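Stiv-a81 (Sulfolobus Turreted Icosahedral Virus, PDB 3RKL) is of unknown function but is a hyperthermophilic viral protein that forms a four-helix bundle and extends its beta sheet between subunits. Local coordinates at residues 2-7 and 64-69; 20-25 and 30-35; 37-42 and 55-60. The protein carries 1 engineered substitution. One frame throughout, in Å; residues are numbered along the deposited sequence. Where two conformers were deposited one is given.

The three contacts fold a small antiparallel sheet over a helical hairpin. Contact 1 lays strand 3-9 on helix 55-80, contact 2 ties the end of strand 18-21 and the turn after it to helix 25-46, and contact 3 pairs the two helices near the loop that joins them. Contacts 1 and 2 meet directly: their centres lie 14 Å apart, Tyr64 packs on Leu32 and Tyr67 stacks on Phe20. The centre of contact 3 lies 16 Å from that of each of the others, and it is linked to them along the helices they share. All three contacts touch the second subunit, into which strand 3-9 continues the sheet.

Contact 1. Residues 2-7 and 64-69; sequences SKITIN and YAIYLA
In the three isoleucines that meet here, Ile4, Ile6 and Ile66, CG2 stands anti to the backbone N while CG1 lies beside it (chi1 -61° in Ile4); in Ile66 the chain then folds at the next bond (chi2 -76°), which sets where its CD1 goes. Ile4 meets the helix with its methyl branch, CG2 lying 3.7 Å from Ile66 CD1. Ile6, turned alike, lies across the same residue with its longer arm, its CD1 being 3.9 Å from Ile66 CD1, and its CG1 and CG2 also come close to the CG2 branch of Ile66. The same Ile6 CD1 also lies 4.1 Å from Ala69 CB. One turn separates Ile66 from Ala69, and the small alanine leaves its CB as the surface Ile6 CD1 meets. This is a sheet packed on a helix, strand 3-7 crossing helix 64-69 at -61° with their axes 9.6 Å apart. Branched isoleucines suit the strand, where they favour extended backbone and fill the buried layer. Tyr15 of the neighbouring strand touches both Ile4 and Ile66, extending the apolar layer to the next strand. At its outer edge, strand 3-9 pairs antiparallel with a strand of the second subunit.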
loop_
_atom_site.group_PDB
_atom_site.type_symbol
_atom_site.label_atom_id
_atom_site.label_comp_id
_atom_site.label_asym_id
_atom_site.label_seq_id
_atom_site.Cartn_x
_atom_site.Cartn_y
_atom_site.Cartn_z
ATOM N N SER A 2 -20.349 -25.216 20.042
ATOM C CA SER A 2 -19.192 -26.062 19.645
ATOM C C SER A 2 -17.902 -25.533 20.269
ATOM O O SER A 2 -17.876 -24.450 20.852
ATOM C CB SER A 2 -19.063 -26.106 18.122
ATOM O OG SER A 2 -18.820 -24.816 17.591
ATOM N N LYS A 3 -16.832 -26.309 20.140
ATOM C CA LYS A 3 -15.575 -25.991 20.795
ATOM C C LYS A 3 -14.398 -26.239 19.863
ATOM O O LYS A 3 -14.323 -27.285 19.216
ATOM C CB LYS A 3 -15.437 -26.854 22.049
ATOM C CG LYS A 3 -14.270 -26.517 22.952
ATOM C CD LYS A 3 -13.959 -27.676 23.910
ATOM C CE LYS A 3 -15.089 -27.933 24.897
ATOM N NZ LYS A 3 -14.789 -29.074 25.812
ATOM N N ILE A 4 -13.492 -25.265 19.802
ATOM C CA ILE A 4 -12.212 -25.409 19.116
ATOM C C ILE A 4 -11.098 -25.559 20.143
ATOM O O ILE A 4 -10.970 -24.739 21.053
ATOM C CB ILE A 4 -11.879 -24.166 18.255
ATOM C CG1 ILE A 4 -12.929 -23.958 17.169
ATOM C CG2 ILE A 4 -10.510 -24.309 17.622
ATOM C CD1 ILE A 4 -12.859 -22.575 16.519
ATOM N N THR A 5 -10.278 -26.595 19.991
ATOM C CA THR A 5 -9.155 -26.811 20.907
ATOM C C THR A 5 -7.821 -26.721 20.178
ATOM O O THR A 5 -7.602 -27.395 19.169
ATOM C CB THR A 5 -9.255 -28.168 21.605
ATOM O OG1 THR A 5 -10.498 -28.236 22.301
ATOM C CG2 THR A 5 -8.118 -28.347 22.592
ATOM N N ILE A 6 -6.943 -25.870 20.701
ATOM C CA ILE A 6 -5.609 -25.668 20.147
ATOM C C ILE A 6 -4.594 -26.143 21.164
ATOM O O ILE A 6 -4.549 -25.638 22.286
ATOM C CB ILE A 6 -5.330 -24.184 19.852
ATOM C CG1 ILE A 6 -6.465 -23.569 19.038
ATOM C CG2 ILE A 6 -3.999 -24.030 19.110
ATOM C CD1 ILE A 6 -6.366 -22.056 18.884
ATOM N N ASN A 7 -3.772 -27.108 20.768
ATOM C CA ASN A 7 -2.754 -27.651 21.659
ATOM C C ASN A 7 -1.414 -27.002 21.384
ATOM O O ASN A 7 -1.021 -26.813 20.231
ATOM C CB ASN A 7 -2.666 -29.164 21.522
ATOM C CG ASN A 7 -3.852 -29.863 22.153
ATOM O OD1 ASN A 7 -4.027 -29.840 23.375
ATOM N ND2 ASN A 7 -4.689 -30.471 21.320
ATOM N N TYR A 64 -4.172 -21.402 9.229
ATOM C CA TYR A 64 -3.258 -20.292 9.521
ATOM C C TYR A 64 -3.822 -19.354 10.591
ATOM O O TYR A 64 -3.071 -18.837 11.401
ATOM C CB TYR A 64 -2.830 -19.581 8.232
ATOM C CG TYR A 64 -1.664 -20.301 7.611
ATOM C CD1 TYR A 64 -0.366 -19.917 7.916
ATOM C CD2 TYR A 64 -1.846 -21.409 6.793
ATOM C CE1 TYR A 64 0.723 -20.581 7.400
ATOM C CE2 TYR A 64 -0.750 -22.096 6.272
ATOM C CZ TYR A 64 0.533 -21.673 6.595
ATOM O OH TYR A 64 1.631 -22.320 6.095
ATOM N N ALA A 65 -5.142 -19.178 10.634
ATOM C CA ALA A 65 -5.769 -18.400 11.703
ATOM C C ALA A 65 -5.577 -19.082 13.067
ATOM O O ALA A 65 -5.383 -18.417 14.086
ATOM C CB ALA A 65 -7.255 -18.185 11.408
ATOM N N ILE A 66 -5.630 -20.413 13.079
ATOM C CA ILE A 66 -5.386 -21.185 14.303
ATOM C C ILE A 66 -3.928 -20.982 14.771
ATOM O O ILE A 66 -3.681 -20.731 15.956
ATOM C CB ILE A 66 -5.716 -22.677 14.105
ATOM C CG1 ILE A 66 -7.236 -22.885 14.064
ATOM C CG2 ILE A 66 -5.062 -23.539 15.201
ATOM C CD1 ILE A 66 -7.932 -22.813 15.427
ATOM N N TYR A 67 -2.983 -21.045 13.839
ATOM C CA TYR A 67 -1.560 -20.860 14.179
ATOM C C TYR A 67 -1.320 -19.455 14.745
ATOM O O TYR A 67 -0.567 -19.262 15.709
ATOM C CB TYR A 67 -0.681 -21.084 12.961
ATOM C CG TYR A 67 -0.806 -22.460 12.335
ATOM C CD1 TYR A 67 -1.224 -23.564 13.080
ATOM C CD2 TYR A 67 -0.494 -22.651 11.002
ATOM C CE1 TYR A 67 -1.346 -24.803 12.503
ATOM C CE2 TYR A 67 -0.590 -23.905 10.424
ATOM C CZ TYR A 67 -1.022 -24.965 11.177
ATOM O OH TYR A 67 -1.134 -26.207 10.570
ATOM N N LEU A 68 -1.993 -18.487 14.140
ATOM C CA LEU A 68 -1.927 -17.104 14.590
ATOM C C LEU A 68 -2.488 -16.935 16.008
ATOM O O LEU A 68 -1.882 -16.256 16.847
ATOM C CB LEU A 68 -2.678 -16.234 13.592
ATOM C CG LEU A 68 -2.746 -14.737 13.806
ATOM C CD1 LEU A 68 -1.336 -14.128 14.031
ATOM C CD2 LEU A 68 -3.464 -14.132 12.603
ATOM N N ALA A 69 -3.619 -17.578 16.299
ATOM C CA ALA A 69 -4.197 -17.514 17.651
ATOM C C ALA A 69 -3.235 -18.130 18.668
ATOM O O ALA A 69 -3.002 -17.559 19.748
ATOM C CB ALA A 69 -5.562 -18.207 17.698
#

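Contact 2. Residues 20-25 and 30-35; sequences FVLSNL and KNLAEI
The chain leaves strand 20-21 still extended through Leu22, turns at Ser23 and Asn24, and enters the helix that contains residues 30-35, bringing Leu32 back to Phe20 and Leu22. Leu32 points toward the strand end and divides its two methyls between these partners. Its CD2 lies 4.0 Å from Phe20 CZ and 4.2 Å from CE2, meeting the far end of the ring obliquely; the two side chains run past each other in opposite directions. Phe20 reaches this place because its CG is anti to the backbone N (chi1 -168°). The other methyl, Leu32 CD1, is 4.2 Å from Leu22 CD1, where the two leucines cross at a slant. Leucine's fork suits a place between a ring and an aliphatic group. The Phe20 ring also stacks with Tyr67 and meets Tyr49 of the third subunit. This is the tight connection from the last strand, 18-21, to helix 25-46: Asn24, the N-cap, sends OD1 to Glu27 N in a weak hydrogen bond, while Asp28 OD2 accepts from the backbone N atoms of Ser23 and Asn24. The contact between the two segments is apolar, so it rests on close packing, while polar groups shape the turn at the helix start.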
loop_
_atom_site.group_PDB
_atom_site.type_symbol
_atom_site.label_atom_id
_atom_site.label_comp_id
_atom_site.label_asym_id
_atom_site.label_seq_id
_atom_site.Cartn_x
_atom_site.Cartn_y
_atom_site.Cartn_z
ATOM N N PHE A 20 2.889 -27.121 13.844
ATOM C CA PHE A 20 3.419 -25.860 13.313
ATOM C C PHE A 20 4.351 -25.194 14.322
ATOM O O PHE A 20 3.933 -24.864 15.430
ATOM C CB PHE A 20 2.272 -24.919 12.969
ATOM C CG PHE A 20 2.683 -23.719 12.166
ATOM C CD1 PHE A 20 2.818 -23.809 10.787
ATOM C CD2 PHE A 20 2.910 -22.497 12.778
ATOM C CE1 PHE A 20 3.184 -22.701 10.037
ATOM C CE2 PHE A 20 3.282 -21.390 12.032
ATOM C CZ PHE A 20 3.417 -21.497 10.660
ATOM N N VAL A 21 5.612 -25.021 13.926
ATOM C CA VAL A 21 6.652 -24.510 14.818
ATOM C C VAL A 21 6.897 -23.026 14.612
ATOM O O VAL A 21 7.172 -22.578 13.497
ATOM C CB VAL A 21 7.974 -25.270 14.614
ATOM C CG1 VAL A 21 9.048 -24.721 15.548
ATOM C CG2 VAL A 21 7.761 -26.763 14.840
ATOM N N LEU A 22 6.792 -22.265 15.700
ATOM C CA LEU A 22 7.085 -20.842 15.676
ATOM C C LEU A 22 8.540 -20.628 16.078
ATOM O O LEU A 22 9.074 -21.362 16.912
ATOM C CB LEU A 22 6.135 -20.076 16.608
ATOM C CG LEU A 22 4.664 -19.950 16.186
ATOM C CD1 LEU A 22 4.523 -19.394 14.772
ATOM C CD2 LEU A 22 3.915 -21.264 16.315
ATOM N N SER A 23 9.192 -19.649 15.464
ATOM C CA SER A 23 10.612 -19.368 15.759
ATOM C C SER A 23 10.935 -17.901 16.063
ATOM O O SER A 23 11.969 -17.601 16.669
ATOM C CB SER A 23 11.493 -19.850 14.601
ATOM O OG SER A 23 11.358 -19.006 13.469
ATOM N N ASN A 24 10.090 -16.989 15.600
ATOM C CA ASN A 24 10.247 -15.569 15.878
ATOM C C ASN A 24 8.862 -14.986 15.999
ATOM O O ASN A 24 8.284 -14.594 14.988
ATOM C CB ASN A 24 11.019 -14.888 14.741
ATOM C CG ASN A 24 11.286 -13.410 15.004
ATOM O OD1 ASN A 24 10.629 -12.771 15.833
ATOM N ND2 ASN A 24 12.253 -12.858 14.281
ATOM N N LEU A 25 8.329 -14.944 17.221
ATOM C CA LEU A 25 6.908 -14.632 17.420
ATOM C C LEU A 25 6.495 -13.297 16.805
ATOM O O LEU A 25 5.484 -13.230 16.104
ATOM C CB LEU A 25 6.500 -14.700 18.893
ATOM C CG LEU A 25 6.515 -16.087 19.537
ATOM C CD1 LEU A 25 6.127 -16.023 21.013
ATOM C CD2 LEU A 25 5.587 -17.041 18.773
ATOM N N LYS A 30 3.049 -11.196 12.454
ATOM C CA LYS A 30 2.798 -10.319 11.299
ATOM C C LYS A 30 2.581 -11.147 10.035
ATOM O O LYS A 30 1.625 -10.927 9.282
ATOM C CB LYS A 30 3.966 -9.351 11.075
ATOM C CG LYS A 30 4.125 -8.286 12.151
ATOM C CD LYS A 30 5.209 -7.265 11.795
ATOM C CE LYS A 30 6.588 -7.875 11.585
ATOM N NZ LYS A 30 7.648 -6.838 11.265
ATOM N N ASN A 31 3.472 -12.108 9.812
ATOM C CA ASN A 31 3.414 -12.930 8.596
ATOM C C ASN A 31 2.134 -13.763 8.508
ATOM O O ASN A 31 1.504 -13.854 7.443
ATOM C CB ASN A 31 4.621 -13.848 8.509
ATOM C CG ASN A 31 5.919 -13.105 8.262
ATOM O OD1 ASN A 31 5.920 -11.947 7.836
ATOM N ND2 ASN A 31 7.050 -13.777 8.527
ATOM N N LEU A 32 1.754 -14.364 9.627
ATOM C CA LEU A 32 0.545 -15.181 9.667
ATOM C C LEU A 32 -0.711 -14.318 9.464
ATOM O O LEU A 32 -1.642 -14.733 8.779
ATOM C CB LEU A 32 0.451 -15.960 10.975
ATOM C CG LEU A 32 1.452 -17.106 11.160
ATOM C CD1 LEU A 32 1.481 -17.564 12.613
ATOM C CD2 LEU A 32 1.136 -18.258 10.258
ATOM N N ALA A 33 -0.742 -13.108 10.029
ATOM C CA ALA A 33 -1.885 -12.227 9.824
ATOM C C ALA A 33 -2.032 -11.848 8.348
ATOM O O ALA A 33 -3.137 -11.787 7.819
ATOM C CB ALA A 33 -1.801 -10.956 10.710
ATOM N N GLU A 34 -0.906 -11.564 7.717
ATOM C CA GLU A 34 -0.877 -11.223 6.304
ATOM C C GLU A 34 -1.370 -12.392 5.445
ATOM O O GLU A 34 -2.134 -12.192 4.500
ATOM C CB GLU A 34 0.545 -10.819 5.925
ATOM C CG GLU A 34 0.695 -10.272 4.546
ATOM C CD GLU A 34 2.099 -9.778 4.284
ATOM O OE1 GLU A 34 3.063 -10.401 4.787
ATOM O OE2 GLU A 34 2.237 -8.765 3.573
ATOM N N ILE A 35 -0.929 -13.612 5.779
ATOM C CA ILE A 35 -1.368 -14.806 5.055
ATOM C C ILE A 35 -2.879 -14.994 5.180
ATOM O O ILE A 35 -3.570 -15.270 4.198
ATOM C CB ILE A 35 -0.579 -16.065 5.518
ATOM C CG1 ILE A 35 0.844 -16.007 4.972
ATOM C CG2 ILE A 35 -1.294 -17.358 5.093
ATOM C CD1 ILE A 35 1.835 -16.889 5.716
#

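Contact 3. Residues 37-42 and 55-60; sequences YQLAKL and TELYNL
Leu39 spreads its two methyls over successive turns of helix 55-60, with CG beside its own backbone N (chi1 -85°). Its CD2 meets CD2 of Leu57 at 4.0 Å. Its CD1 goes instead to Leu60, 4.0 Å from CB and 3.9 Å from the carbonyl C, pressing near the base of that side chain and against the backbone; the two leucines cross at about a right angle. Leu57 and Leu60, like Leu39, have CG beside the backbone N. Leu42, one turn further along its helix, differs: its CG is anti to the backbone N (chi1 174°), and its CD2 lies 4.1 Å from Leu57 CD1, again nearly perpendicular. Leu57 is thus held at both tips, one methyl on Leu39 and the other on Leu42. The helices form an antiparallel hairpin at -152°, their axes 9.8 Å apart, within a region predicted to be coiled coil and as part of a four-helix bundle. Leucine suits such an interface because its flexible fork fills the space between helices without the beta-branching that crowds a helical backbone. Leu57 also touches Ile43 and Leu46 of helix 25-46. Beyond the hairpin, Leu39 packs on Leu42 of the third subunit, and the Tyr58 ring meets Phe75 of the second subunit.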
loop_
_atom_site.group_PDB
_atom_site.type_symbol
_atom_site.label_atom_id
_atom_site.label_comp_id
_atom_site.label_asym_id
_atom_site.label_seq_id
_atom_site.Cartn_x
_atom_site.Cartn_y
_atom_site.Cartn_z
ATOM N N TYR A 37 -5.149 -12.683 5.864
ATOM C CA TYR A 37 -5.787 -11.615 5.100
ATOM C C TYR A 37 -5.780 -11.946 3.596
ATOM O O TYR A 37 -6.801 -11.817 2.905
ATOM C CB TYR A 37 -5.079 -10.278 5.334
ATOM C CG TYR A 37 -5.702 -9.166 4.542
ATOM C CD1 TYR A 37 -6.780 -8.453 5.046
ATOM C CD2 TYR A 37 -5.256 -8.860 3.268
ATOM C CE1 TYR A 37 -7.372 -7.448 4.308
ATOM C CE2 TYR A 37 -5.848 -7.848 2.522
ATOM C CZ TYR A 37 -6.906 -7.150 3.058
ATOM O OH TYR A 37 -7.504 -6.146 2.333
ATOM N N GLN A 38 -4.618 -12.343 3.100
ATOM C CA GLN A 38 -4.470 -12.658 1.674
ATOM C C GLN A 38 -5.355 -13.830 1.242
ATOM O O GLN A 38 -5.949 -13.795 0.155
ATOM C CB GLN A 38 -3.002 -12.922 1.340
ATOM C CG GLN A 38 -2.184 -11.644 1.327
ATOM C CD GLN A 38 -0.761 -11.803 0.832
ATOM O OE1 GLN A 38 -0.459 -12.627 -0.047
ATOM N NE2 GLN A 38 0.124 -10.955 1.356
ATOM N N LEU A 39 -5.455 -14.862 2.079
ATOM C CA LEU A 39 -6.332 -15.999 1.777
ATOM C C LEU A 39 -7.788 -15.562 1.711
ATOM O O LEU A 39 -8.529 -15.915 0.782
ATOM C CB LEU A 39 -6.161 -17.139 2.802
ATOM C CG LEU A 39 -5.004 -18.086 2.477
ATOM C CD1 LEU A 39 -4.502 -18.802 3.731
ATOM C CD2 LEU A 39 -5.434 -19.093 1.416
ATOM N N ALA A 40 -8.201 -14.760 2.685
ATOM C CA ALA A 40 -9.563 -14.288 2.718
ATOM C C ALA A 40 -9.888 -13.441 1.490
ATOM O O ALA A 40 -10.964 -13.576 0.901
ATOM C CB ALA A 40 -9.821 -13.492 4.005
ATOM N N LYS A 41 -8.967 -12.571 1.094
ATOM C CA LYS A 41 -9.186 -11.719 -0.063
ATOM C C LYS A 41 -9.204 -12.516 -1.359
ATOM O O LYS A 41 -9.948 -12.181 -2.278
ATOM C CB LYS A 41 -8.105 -10.641 -0.169
ATOM C CG LYS A 41 -8.423 -9.598 -1.231
ATOM C CD LYS A 41 -7.771 -8.242 -0.922
ATOM C CE LYS A 41 -8.638 -7.080 -1.378
ATOM N NZ LYS A 41 -9.906 -6.976 -0.597
ATOM N N LEU A 42 -8.371 -13.546 -1.435
ATOM C CA LEU A 42 -8.329 -14.413 -2.618
ATOM C C LEU A 42 -9.647 -15.179 -2.770
ATOM O O LEU A 42 -10.170 -15.305 -3.864
ATOM C CB LEU A 42 -7.167 -15.396 -2.510
ATOM C CG LEU A 42 -7.084 -16.454 -3.612
ATOM C CD1 LEU A 42 -6.934 -15.826 -5.006
ATOM C CD2 LEU A 42 -5.935 -17.398 -3.308
ATOM N N THR A 55 -12.247 -26.073 -1.400
ATOM C CA THR A 55 -12.255 -26.286 0.052
ATOM C C THR A 55 -10.872 -26.145 0.662
ATOM O O THR A 55 -10.742 -25.739 1.820
ATOM C CB THR A 55 -12.797 -27.690 0.414
ATOM O OG1 THR A 55 -14.129 -27.828 -0.088
ATOM C CG2 THR A 55 -12.803 -27.885 1.923
ATOM N N GLU A 56 -9.843 -26.486 -0.111
ATOM C CA GLU A 56 -8.469 -26.349 0.359
ATOM C C GLU A 56 -8.158 -24.921 0.797
ATOM O O GLU A 56 -7.422 -24.727 1.765
ATOM C CB GLU A 56 -7.463 -26.773 -0.714
ATOM C CG GLU A 56 -6.016 -26.781 -0.238
ATOM C CD GLU A 56 -5.799 -27.673 0.978
ATOM O OE1 GLU A 56 -5.896 -28.909 0.831
ATOM O OE2 GLU A 56 -5.532 -27.135 2.080
ATOM N N LEU A 57 -8.688 -23.924 0.080
ATOM C CA LEU A 57 -8.448 -22.523 0.454
ATOM C C LEU A 57 -9.087 -22.170 1.796
ATOM O O LEU A 57 -8.464 -21.486 2.607
ATOM C CB LEU A 57 -8.909 -21.546 -0.641
ATOM C CG LEU A 57 -8.083 -21.557 -1.940
ATOM C CD1 LEU A 57 -8.610 -20.497 -2.891
ATOM C CD2 LEU A 57 -6.609 -21.317 -1.673
ATOM N N TYR A 58 -10.309 -22.643 2.037
ATOM C CA TYR A 58 -10.985 -22.422 3.329
ATOM C C TYR A 58 -10.253 -23.135 4.477
ATOM O O TYR A 58 -10.147 -22.598 5.595
ATOM C CB TYR A 58 -12.449 -22.870 3.299
ATOM C CG TYR A 58 -13.347 -22.053 2.390
ATOM C CD1 TYR A 58 -14.041 -20.958 2.862
ATOM C CD2 TYR A 58 -13.516 -22.407 1.053
ATOM C CE1 TYR A 58 -14.867 -20.208 2.016
ATOM C CE2 TYR A 58 -14.341 -21.668 0.205
ATOM C CZ TYR A 58 -15.011 -20.575 0.694
ATOM O OH TYR A 58 -15.821 -19.841 -0.148
ATOM N N ASN A 59 -9.767 -24.343 4.190
ATOM C CA ASN A 59 -8.973 -25.124 5.139
ATOM C C ASN A 59 -7.673 -24.401 5.514
ATOM O O ASN A 59 -7.366 -24.272 6.700
ATOM C CB ASN A 59 -8.665 -26.520 4.573
ATOM C CG ASN A 59 -9.888 -27.421 4.532
ATOM O OD1 ASN A 59 -10.778 -27.311 5.370
ATOM N ND2 ASN A 59 -9.929 -28.327 3.556
ATOM N N LEU A 60 -6.938 -23.914 4.509
ATOM C CA LEU A 60 -5.699 -23.150 4.744
ATOM C C LEU A 60 -5.976 -21.908 5.576
ATOM O O LEU A 60 -5.224 -21.565 6.487
ATOM C CB LEU A 60 -5.056 -22.709 3.425
ATOM C CG LEU A 60 -4.284 -23.726 2.589
ATOM C CD1 LEU A 60 -3.947 -23.101 1.243
ATOM C CD2 LEU A 60 -3.021 -24.188 3.302
#